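Member of s1p family of ribosomal proteins (Pyrococcus furiosus, PDB 5YH1) probably acts as a manganese-dependent exonuclease of the DHH family, the chain here being the DHH-containing part of a longer, probably nucleic-acid-binding protein. Local coordinates at residues E110-D115 with K149-Y154; I117-D122 with D128-V133; E305-A310 with G344-I349. One frame throughout, in Å; residues are numbered along the deposited sequence.

Interaction 1 (E110-D115 with K149-Y154); sequences EDVLKD and KRLKAY
Arg150 lays its aliphatic stem against Leu113 and Val112 where helix 145-152 packs on helix 109-126, two helices of the parallel-sheet DHH domain. Its CB starts out toward the other helix. CG lies anti to the carbonyl carbon (chi1 -72°), and the chain then runs extended to NE, which brings CD to 4.1 Å from Leu113 CD2 and 4.3 Å from Val112 CG1. Past CD the surroundings turn polar. The same Leu113 CD2 sits at the edge of the guanidinium, near its plane, while NE forms a salt bridge with Glu263 of the second subunit, NH2 forms one with Glu299 of that subunit, and NH1 donates to the carbonyl O of Pro146. Next to this, at the adjoining residues, the packing is purely apolar: Val112 CG2 nestles into the fork of Leu151, 3.7 Å from its CG and 3.9 Å from its CD2, with CD1 at 4.0 Å. No hydrogen bond joins the two segments. The chemistry is therefore divided: between Val112 and Leu151 the contact is apolar packing alone, and Arg150 uses its methylenes within the chain and spends much of its charge on the subunit interface.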
loop_
_atom_site.group_PDB
_atom_site.type_symbol
_atom_site.label_atom_id
_atom_site.label_comp_id
_atom_site.label_asym_id
_atom_site.label_seq_id
_atom_site.Cartn_x
_atom_site.Cartn_y
_atom_site.Cartn_z
ATOM N N GLU A 110 5.417 2.786 -12.143
ATOM C CA GLU A 110 5.301 3.163 -10.740
ATOM C C GLU A 110 6.682 3.269 -10.087
ATOM O O GLU A 110 6.916 4.168 -9.281
ATOM C CB GLU A 110 4.404 2.181 -9.972
ATOM C CG GLU A 110 4.208 2.576 -8.513
ATOM C CD GLU A 110 3.087 1.816 -7.806
ATOM O OE1 GLU A 110 2.409 0.979 -8.439
ATOM O OE2 GLU A 110 2.876 2.069 -6.599
ATOM N N ASP A 111 7.597 2.362 -10.445
ATOM C CA ASP A 111 8.966 2.409 -9.931
ATOM C C ASP A 111 9.748 3.605 -10.458
ATOM O O ASP A 111 10.351 4.335 -9.682
ATOM C CB ASP A 111 9.736 1.122 -10.268
ATOM C CG ASP A 111 9.200 -0.096 -9.525
ATOM O OD1 ASP A 111 8.352 0.063 -8.630
ATOM O OD2 ASP A 111 9.619 -1.225 -9.848
ATOM N N VAL A 112 9.767 3.797 -11.776
ATOM C CA VAL A 112 10.576 4.875 -12.337
ATOM C C VAL A 112 10.026 6.254 -11.941
ATOM O O VAL A 112 10.791 7.193 -11.684
ATOM C CB VAL A 112 10.735 4.748 -13.863
ATOM C CG1 VAL A 112 9.443 5.090 -14.596
ATOM C CG2 VAL A 112 11.878 5.627 -14.332
ATOM N N LEU A 113 8.709 6.375 -11.848
ATOM C CA LEU A 113 8.123 7.677 -11.492
ATOM C C LEU A 113 8.476 8.038 -10.056
ATOM O O LEU A 113 8.788 9.186 -9.751
ATOM C CB LEU A 113 6.612 7.683 -11.743
ATOM C CG LEU A 113 6.268 7.642 -13.245
ATOM C CD1 LEU A 113 4.783 7.416 -13.449
ATOM C CD2 LEU A 113 6.717 8.909 -13.955
ATOM N N LYS A 114 8.468 7.043 -9.182
ATOM C CA LYS A 114 8.921 7.240 -7.817
ATOM C C LYS A 114 10.415 7.646 -7.794
ATOM O O LYS A 114 10.807 8.587 -7.102
ATOM C CB LYS A 114 8.647 5.962 -7.017
ATOM C CG LYS A 114 9.047 6.011 -5.556
ATOM C CD LYS A 114 10.370 5.314 -5.322
ATOM C CE LYS A 114 10.726 5.280 -3.844
ATOM N NZ LYS A 114 10.189 4.058 -3.185
ATOM N N ASP A 115 11.237 6.954 -8.572
ATOM C CA ASP A 115 12.660 7.283 -8.650
ATOM C C ASP A 115 12.874 8.738 -9.120
ATOM O O ASP A 115 13.720 9.462 -8.595
ATOM C CB ASP A 115 13.380 6.295 -9.597
ATOM C CG ASP A 115 13.449 4.873 -9.032
ATOM O OD1 ASP A 115 13.231 4.699 -7.814
ATOM O OD2 ASP A 115 13.719 3.926 -9.807
ATOM N N LYS A 149 12.608 6.365 -21.569
ATOM C CA LYS A 149 12.170 7.622 -22.198
ATOM C C LYS A 149 11.943 8.709 -21.153
ATOM O O LYS A 149 12.314 9.858 -21.363
ATOM C CB LYS A 149 10.905 7.409 -23.012
ATOM C CG LYS A 149 11.178 6.658 -24.298
ATOM C CD LYS A 149 9.903 6.407 -25.069
ATOM C CE LYS A 149 10.227 5.856 -26.441
ATOM N NZ LYS A 149 9.013 5.817 -27.295
ATOM N N ARG A 150 11.376 8.330 -20.008
ATOM C CA ARG A 150 11.153 9.272 -18.929
ATOM C C ARG A 150 12.450 9.703 -18.266
ATOM O O ARG A 150 12.653 10.902 -18.038
ATOM C CB ARG A 150 10.166 8.702 -17.917
ATOM C CG ARG A 150 8.749 8.678 -18.464
ATOM C CD ARG A 150 7.892 7.709 -17.688
ATOM N NE ARG A 150 6.507 7.670 -18.147
ATOM C CZ ARG A 150 6.084 7.036 -19.235
ATOM N NH1 ARG A 150 6.935 6.391 -20.035
ATOM N NH2 ARG A 150 4.788 7.056 -19.530
ATOM N N LEU A 151 13.344 8.755 -17.983
ATOM C CA LEU A 151 14.649 9.116 -17.412
ATOM C C LEU A 151 15.475 10.024 -18.341
ATOM O O LEU A 151 16.191 10.916 -17.876
ATOM C CB LEU A 151 15.454 7.866 -17.029
ATOM C CG LEU A 151 14.909 7.087 -15.830
ATOM C CD1 LEU A 151 15.595 5.738 -15.710
ATOM C CD2 LEU A 151 15.071 7.871 -14.539
ATOM N N LYS A 152 15.381 9.803 -19.644
ATOM C CA LYS A 152 16.158 10.603 -20.591
ATOM C C LYS A 152 15.654 12.053 -20.700
ATOM O O LYS A 152 16.424 12.950 -21.011
ATOM C CB LYS A 152 16.234 9.916 -21.957
ATOM C CG LYS A 152 17.166 8.695 -21.963
ATOM C CD LYS A 152 18.547 8.993 -21.373
ATOM C CE LYS A 152 19.545 7.887 -21.690
ATOM N NZ LYS A 152 20.871 8.119 -21.054
ATOM N N ALA A 153 14.386 12.290 -20.386
ATOM C CA ALA A 153 13.897 13.661 -20.266
ATOM C C ALA A 153 14.637 14.427 -19.163
ATOM O O ALA A 153 14.633 15.660 -19.151
ATOM C CB ALA A 153 12.403 13.674 -20.010
ATOM N N TYR A 154 15.280 13.706 -18.246
ATOM C CA TYR A 154 16.068 14.327 -17.185
ATOM C C TYR A 154 17.584 14.217 -17.402
ATOM O O TYR A 154 18.355 14.579 -16.514
ATOM C CB TYR A 154 15.652 13.734 -15.827
ATOM C CG TYR A 154 14.234 14.103 -15.488
ATOM C CD1 TYR A 154 13.171 13.401 -16.030
ATOM C CD2 TYR A 154 13.955 15.188 -14.661
ATOM C CE1 TYR A 154 11.862 13.758 -15.753
ATOM C CE2 TYR A 154 12.651 15.553 -14.376
ATOM C CZ TYR A 154 11.607 14.836 -14.921
ATOM O OH TYR A 154 10.305 15.204 -14.647
#

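Interaction 2 (I117-D122 with D128-V133); sequences IFMMED and DELPLV
Met119 and Pro131 meet where helix 109-126 turns back into strand 132-136, the second half of a beta-alpha-beta crossover that starts from strand 97-102 and passes over strand 58-63 in the parallel sheet of the DHH domain. This is the tight part. Met119, a selenomethionine label like Met120, crosses the proline ring at about a right angle: its CB lies 3.6 Å from Pro131 CD, SE is 3.7 Å from the same CD, and CE, folded back by the bend at chi3 (61°), comes to 3.8 Å from Pro131 CG. Ile59 of strand 58-63 touches both side chains. Met120 begins by pointing away, yet the bends at chi2 and chi3 bring its SE to 3.8 Å from Leu130 CD2, which also lies near Met119 O and CG.

Toward the turn the contact becomes polar and partly exposed. Asp128 N gives the O of Asp122 a weak hydrogen bond of 3.4 Å, and Asp128 OD2 packs 3.3 Å from Asp122 CB. The two carboxylates approach with OD2 to OD2 at 4.1 Å and their planes 83° apart. Such like charges would probably repel mildly, but Asp128 OD2 also has His95 NE2 as a hydrogen-bond partner. Replacing Asp128 by an alanine removes the carboxylate and would probably leave the His95 imidazole without this acceptor and Asp122 CB without the oxygen packed against it. Between the apolar and acidic parts a water bridges the two backbones, donating both its hydrogens, one to Met119 O and one to Glu129 O, each at 2.9 Å.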
loop_
_atom_site.group_PDB
_atom_site.type_symbol
_atom_site.label_atom_id
_atom_site.label_comp_id
_atom_site.label_asym_id
_atom_site.label_seq_id
_atom_site.Cartn_x
_atom_site.Cartn_y
_atom_site.Cartn_z
ATOM N N ILE A 117 10.634 11.316 -8.921
ATOM C CA ILE A 117 10.134 12.267 -7.914
ATOM C C ILE A 117 11.136 12.392 -6.771
ATOM O O ILE A 117 11.474 13.496 -6.353
ATOM C CB ILE A 117 8.739 11.855 -7.399
ATOM C CG1 ILE A 117 7.712 12.028 -8.522
ATOM C CG2 ILE A 117 8.337 12.662 -6.157
ATOM C CD1 ILE A 117 6.470 11.176 -8.377
ATOM N N PHE A 118 11.634 11.260 -6.287
ATOM C CA PHE A 118 12.617 11.247 -5.207
ATOM C C PHE A 118 13.916 11.939 -5.615
ATOM O O PHE A 118 14.450 12.734 -4.851
ATOM C CB PHE A 118 12.900 9.805 -4.749
ATOM C CG PHE A 118 11.939 9.284 -3.707
ATOM C CD1 PHE A 118 10.593 9.660 -3.692
ATOM C CD2 PHE A 118 12.381 8.387 -2.738
ATOM C CE1 PHE A 118 9.722 9.161 -2.725
ATOM C CE2 PHE A 118 11.512 7.887 -1.770
ATOM C CZ PHE A 118 10.180 8.280 -1.764
HETATM N N MSE A 119 14.432 11.647 -6.806
HETATM C CA MSE A 119 15.704 12.261 -7.239
HETATM C C MSE A 119 15.540 13.756 -7.456
HETATM O O MSE A 119 16.458 14.525 -7.180
HETATM C CB MSE A 119 16.294 11.563 -8.475
HETATM C CG MSE A 119 15.595 11.983 -9.763
HETATM SE SE MSE A 119 16.257 11.107 -11.408
HETATM C CE MSE A 119 15.888 9.216 -10.999
HETATM N N MSE A 120 14.378 14.184 -7.943
HETATM C CA MSE A 120 14.138 15.611 -8.165
HETATM C C MSE A 120 14.013 16.346 -6.844
HETATM O O MSE A 120 14.438 17.494 -6.728
HETATM C CB MSE A 120 12.915 15.822 -9.056
HETATM C CG MSE A 120 13.213 15.533 -10.524
HETATM SE SE MSE A 120 14.674 16.677 -11.208
HETATM C CE MSE A 120 13.888 18.444 -10.792
ATOM N N GLU A 121 13.463 15.700 -5.820
ATOM C CA GLU A 121 13.424 16.335 -4.500
ATOM C C GLU A 121 14.826 16.554 -3.925
ATOM O O GLU A 121 15.125 17.629 -3.416
ATOM C CB GLU A 121 12.589 15.535 -3.501
ATOM C CG GLU A 121 12.617 16.180 -2.124
ATOM C CD GLU A 121 11.543 15.680 -1.193
ATOM O OE1 GLU A 121 10.440 15.344 -1.659
ATOM O OE2 GLU A 121 11.804 15.640 0.019
ATOM N N ASP A 122 15.672 15.526 -3.973
ATOM C CA ASP A 122 17.053 15.663 -3.505
ATOM C C ASP A 122 17.808 16.724 -4.303
ATOM O O ASP A 122 18.594 17.487 -3.743
ATOM C CB ASP A 122 17.793 14.327 -3.577
ATOM C CG ASP A 122 17.386 13.368 -2.477
ATOM O OD1 ASP A 122 16.721 13.772 -1.502
ATOM O OD2 ASP A 122 17.742 12.190 -2.581
ATOM N N ASP A 128 21.786 18.003 -4.731
ATOM C CA ASP A 128 22.393 16.780 -5.275
ATOM C C ASP A 128 22.303 16.756 -6.796
ATOM O O ASP A 128 21.305 17.188 -7.376
ATOM C CB ASP A 128 21.674 15.526 -4.764
ATOM C CG ASP A 128 21.861 15.293 -3.288
ATOM O OD1 ASP A 128 22.880 15.720 -2.728
ATOM O OD2 ASP A 128 20.979 14.667 -2.676
ATOM N N GLU A 129 23.331 16.225 -7.437
ATOM C CA GLU A 129 23.241 15.890 -8.851
ATOM C C GLU A 129 22.205 14.784 -9.044
ATOM O O GLU A 129 21.885 14.038 -8.114
ATOM C CB GLU A 129 24.590 15.399 -9.373
ATOM C CG GLU A 129 25.707 16.427 -9.332
ATOM C CD GLU A 129 25.645 17.396 -10.489
ATOM O OE1 GLU A 129 24.673 18.167 -10.574
ATOM O OE2 GLU A 129 26.574 17.389 -11.320
ATOM N N LEU A 130 21.686 14.679 -10.258
ATOM C CA LEU A 130 20.795 13.586 -10.606
ATOM C C LEU A 130 21.606 12.286 -10.655
ATOM O O LEU A 130 22.786 12.290 -11.012
ATOM C CB LEU A 130 20.104 13.853 -11.934
ATOM C CG LEU A 130 19.207 15.093 -11.980
ATOM C CD1 LEU A 130 18.538 15.177 -13.341
ATOM C CD2 LEU A 130 18.163 15.105 -10.875
ATOM N N PRO A 131 20.987 11.174 -10.256
ATOM C CA PRO A 131 21.759 9.950 -10.034
ATOM C C PRO A 131 22.141 9.211 -11.302
ATOM O O PRO A 131 21.580 9.459 -12.362
ATOM C CB PRO A 131 20.805 9.081 -9.209
ATOM C CG PRO A 131 19.450 9.569 -9.586
ATOM C CD PRO A 131 19.604 11.044 -9.778
ATOM N N LEU A 132 23.125 8.331 -11.165
ATOM C CA LEU A 132 23.339 7.253 -12.106
ATOM C C LEU A 132 22.350 6.163 -11.710
ATOM O O LEU A 132 22.256 5.798 -10.532
ATOM C CB LEU A 132 24.773 6.719 -11.997
ATOM C CG LEU A 132 25.149 5.499 -12.843
ATOM C CD1 LEU A 132 25.190 5.885 -14.309
ATOM C CD2 LEU A 132 26.491 4.926 -12.402
ATOM N N VAL A 133 21.617 5.659 -12.694
ATOM C CA VAL A 133 20.671 4.574 -12.491
ATOM C C VAL A 133 21.265 3.260 -13.011
ATOM O O VAL A 133 21.691 3.176 -14.180
ATOM C CB VAL A 133 19.336 4.879 -13.198
ATOM C CG1 VAL A 133 18.381 3.700 -13.092
ATOM C CG2 VAL A 133 18.695 6.130 -12.598
HETATM O O HOH W 1 19.176 13.592 -7.196
#

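Interaction 3 (E305-A310 with G344-I349); sequences EKVLKA and GKLSGI
Leu308 and Ile349 form the closest meeting of a helix-helix packing in the C-terminal region, where the end of the long helix 286-311 rests on helix 343-358. The latter helix is the connection of a beta-alpha-beta unit between the neighbouring parallel strands 325-330 and 364-369. Ile349 CG2 reaches across to the isobutyl fork, 3.9 Å from Leu308 CD1 and 4.1 Å from Leu308 CD2. Leu308 CG stands anti to the backbone N (chi1 -171°), and chi2 of 57° then sets both methyls against the isoleucine. Alongside, Val307 CG2 touches Leu346 CD1 at 4.1 Å. These four apolar residues carry the contact, with no hydrogen bond between the segments.

Around this first shell, Leu308 also leans on Ile350 and His353, Val307 on Pro341, and Leu346 on Val331 and Ala335. Ile349 also touches Gln304 of helix 286-311, and Lys345 ties its own helix to Glu258 by a salt bridge. Within helix 343-358, the O of Gly344 takes two donors from the same face of its plane: Gly348 N at 3.3 Å and Ser347 OG at 2.6 Å, the hydroxyl tilted 32° from the carbonyl plane.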
loop_
_atom_site.group_PDB
_atom_site.type_symbol
_atom_site.label_atom_id
_atom_site.label_comp_id
_atom_site.label_asym_id
_atom_site.label_seq_id
_atom_site.Cartn_x
_atom_site.Cartn_y
_atom_site.Cartn_z
ATOM N N GLU A 305 5.335 -28.254 1.366
ATOM C CA GLU A 305 4.786 -29.610 1.458
ATOM C C GLU A 305 3.291 -29.618 1.741
ATOM O O GLU A 305 2.550 -30.400 1.149
ATOM C CB GLU A 305 5.505 -30.412 2.545
ATOM C CG GLU A 305 6.911 -30.793 2.146
ATOM C CD GLU A 305 7.697 -31.444 3.267
ATOM O OE1 GLU A 305 7.327 -31.303 4.456
ATOM O OE2 GLU A 305 8.706 -32.093 2.941
ATOM N N LYS A 306 2.865 -28.750 2.654
ATOM C CA LYS A 306 1.448 -28.620 3.010
ATOM C C LYS A 306 0.628 -28.202 1.801
ATOM O O LYS A 306 -0.393 -28.813 1.496
ATOM C CB LYS A 306 1.251 -27.559 4.104
ATOM C CG LYS A 306 0.612 -28.064 5.380
ATOM C CD LYS A 306 1.666 -28.557 6.369
ATOM N N VAL A 307 1.065 -27.145 1.122
ATOM C CA VAL A 307 0.294 -26.615 -0.007
ATOM C C VAL A 307 0.286 -27.643 -1.145
ATOM O O VAL A 307 -0.748 -27.910 -1.744
ATOM C CB VAL A 307 0.783 -25.206 -0.452
ATOM C CG1 VAL A 307 2.130 -25.271 -1.157
ATOM C CG2 VAL A 307 -0.233 -24.545 -1.368
ATOM N N LEU A 308 1.421 -28.276 -1.398
ATOM C CA LEU A 308 1.487 -29.295 -2.438
ATOM C C LEU A 308 0.533 -30.459 -2.159
ATOM O O LEU A 308 -0.226 -30.870 -3.040
ATOM C CB LEU A 308 2.919 -29.806 -2.590
ATOM C CG LEU A 308 3.176 -30.727 -3.777
ATOM C CD1 LEU A 308 2.794 -30.059 -5.096
ATOM C CD2 LEU A 308 4.636 -31.142 -3.781
ATOM N N LYS A 309 0.548 -30.965 -0.930
ATOM C CA LYS A 309 -0.355 -32.046 -0.541
ATOM C C LYS A 309 -1.835 -31.707 -0.754
ATOM O O LYS A 309 -2.613 -32.550 -1.201
ATOM C CB LYS A 309 -0.130 -32.432 0.916
ATOM C CG LYS A 309 -0.871 -33.692 1.313
ATOM C CD LYS A 309 -0.638 -34.045 2.767
ATOM C CE LYS A 309 -1.487 -35.243 3.158
ATOM N NZ LYS A 309 -1.268 -35.598 4.586
ATOM N N ALA A 310 -2.218 -30.473 -0.453
ATOM C CA ALA A 310 -3.611 -30.041 -0.589
ATOM C C ALA A 310 -4.027 -29.765 -2.039
ATOM O O ALA A 310 -5.195 -29.964 -2.394
ATOM C CB ALA A 310 -3.857 -28.806 0.266
ATOM N N GLY A 344 2.887 -18.081 -9.335
ATOM C CA GLY A 344 4.118 -18.400 -10.043
ATOM C C GLY A 344 4.953 -19.444 -9.323
ATOM O O GLY A 344 5.402 -20.417 -9.926
ATOM N N LYS A 345 5.156 -19.235 -8.028
ATOM C CA LYS A 345 5.942 -20.146 -7.200
ATOM C C LYS A 345 5.236 -21.491 -7.038
ATOM O O LYS A 345 5.877 -22.542 -7.077
ATOM C CB LYS A 345 6.192 -19.512 -5.829
ATOM C CG LYS A 345 6.965 -20.372 -4.838
ATOM C CD LYS A 345 8.407 -20.551 -5.271
ATOM C CE LYS A 345 9.092 -21.602 -4.426
ATOM N NZ LYS A 345 10.514 -21.774 -4.816
ATOM N N LEU A 346 3.924 -21.452 -6.839
ATOM C CA LEU A 346 3.121 -22.666 -6.724
ATOM C C LEU A 346 3.220 -23.529 -7.972
ATOM O O LEU A 346 3.370 -24.743 -7.873
ATOM C CB LEU A 346 1.649 -22.329 -6.458
ATOM C CG LEU A 346 0.682 -23.513 -6.348
ATOM C CD1 LEU A 346 1.129 -24.502 -5.272
ATOM C CD2 LEU A 346 -0.717 -23.013 -6.045
ATOM N N SER A 347 3.104 -22.909 -9.144
ATOM C CA SER A 347 3.225 -23.637 -10.405
ATOM C C SER A 347 4.585 -24.326 -10.512
ATOM O O SER A 347 4.677 -25.437 -11.018
ATOM C CB SER A 347 3.016 -22.710 -11.605
ATOM O OG SER A 347 4.120 -21.829 -11.751
ATOM N N GLY A 348 5.627 -23.668 -10.011
ATOM C CA GLY A 348 6.966 -24.245 -9.984
ATOM C C GLY A 348 7.067 -25.460 -9.074
ATOM O O GLY A 348 7.734 -26.443 -9.407
ATOM N N ILE A 349 6.399 -25.388 -7.927
ATOM C CA ILE A 349 6.407 -26.478 -6.949
ATOM C C ILE A 349 5.673 -27.690 -7.514
ATOM O O ILE A 349 6.116 -28.820 -7.337
ATOM C CB ILE A 349 5.754 -26.031 -5.622
ATOM C CG1 ILE A 349 6.666 -25.053 -4.884
ATOM C CG2 ILE A 349 5.430 -27.218 -4.724
ATOM C CD1 ILE A 349 5.921 -24.221 -3.856
#

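Overall arrangement
Interactions 1 and 2 share helix 109-126 and lie side by side, their centres about 10 Å apart; along the chain the second is nested inside the loop closed by the first. They touch directly, Leu151 CD2 standing 3.9 Å from Met119 CE, and both border the second subunit. Interaction 1 is buried, whereas interaction 2 runs from a buried end to a partly exposed, acidic one, with a bridging water between. Interaction 3 stands apart, about 37 Å and 42 Å from the other two between centres, in the C-terminal region; it is largely buried and apolar, as is the leucine-valine half of interaction 1, but without an arginine directed at a neighbour.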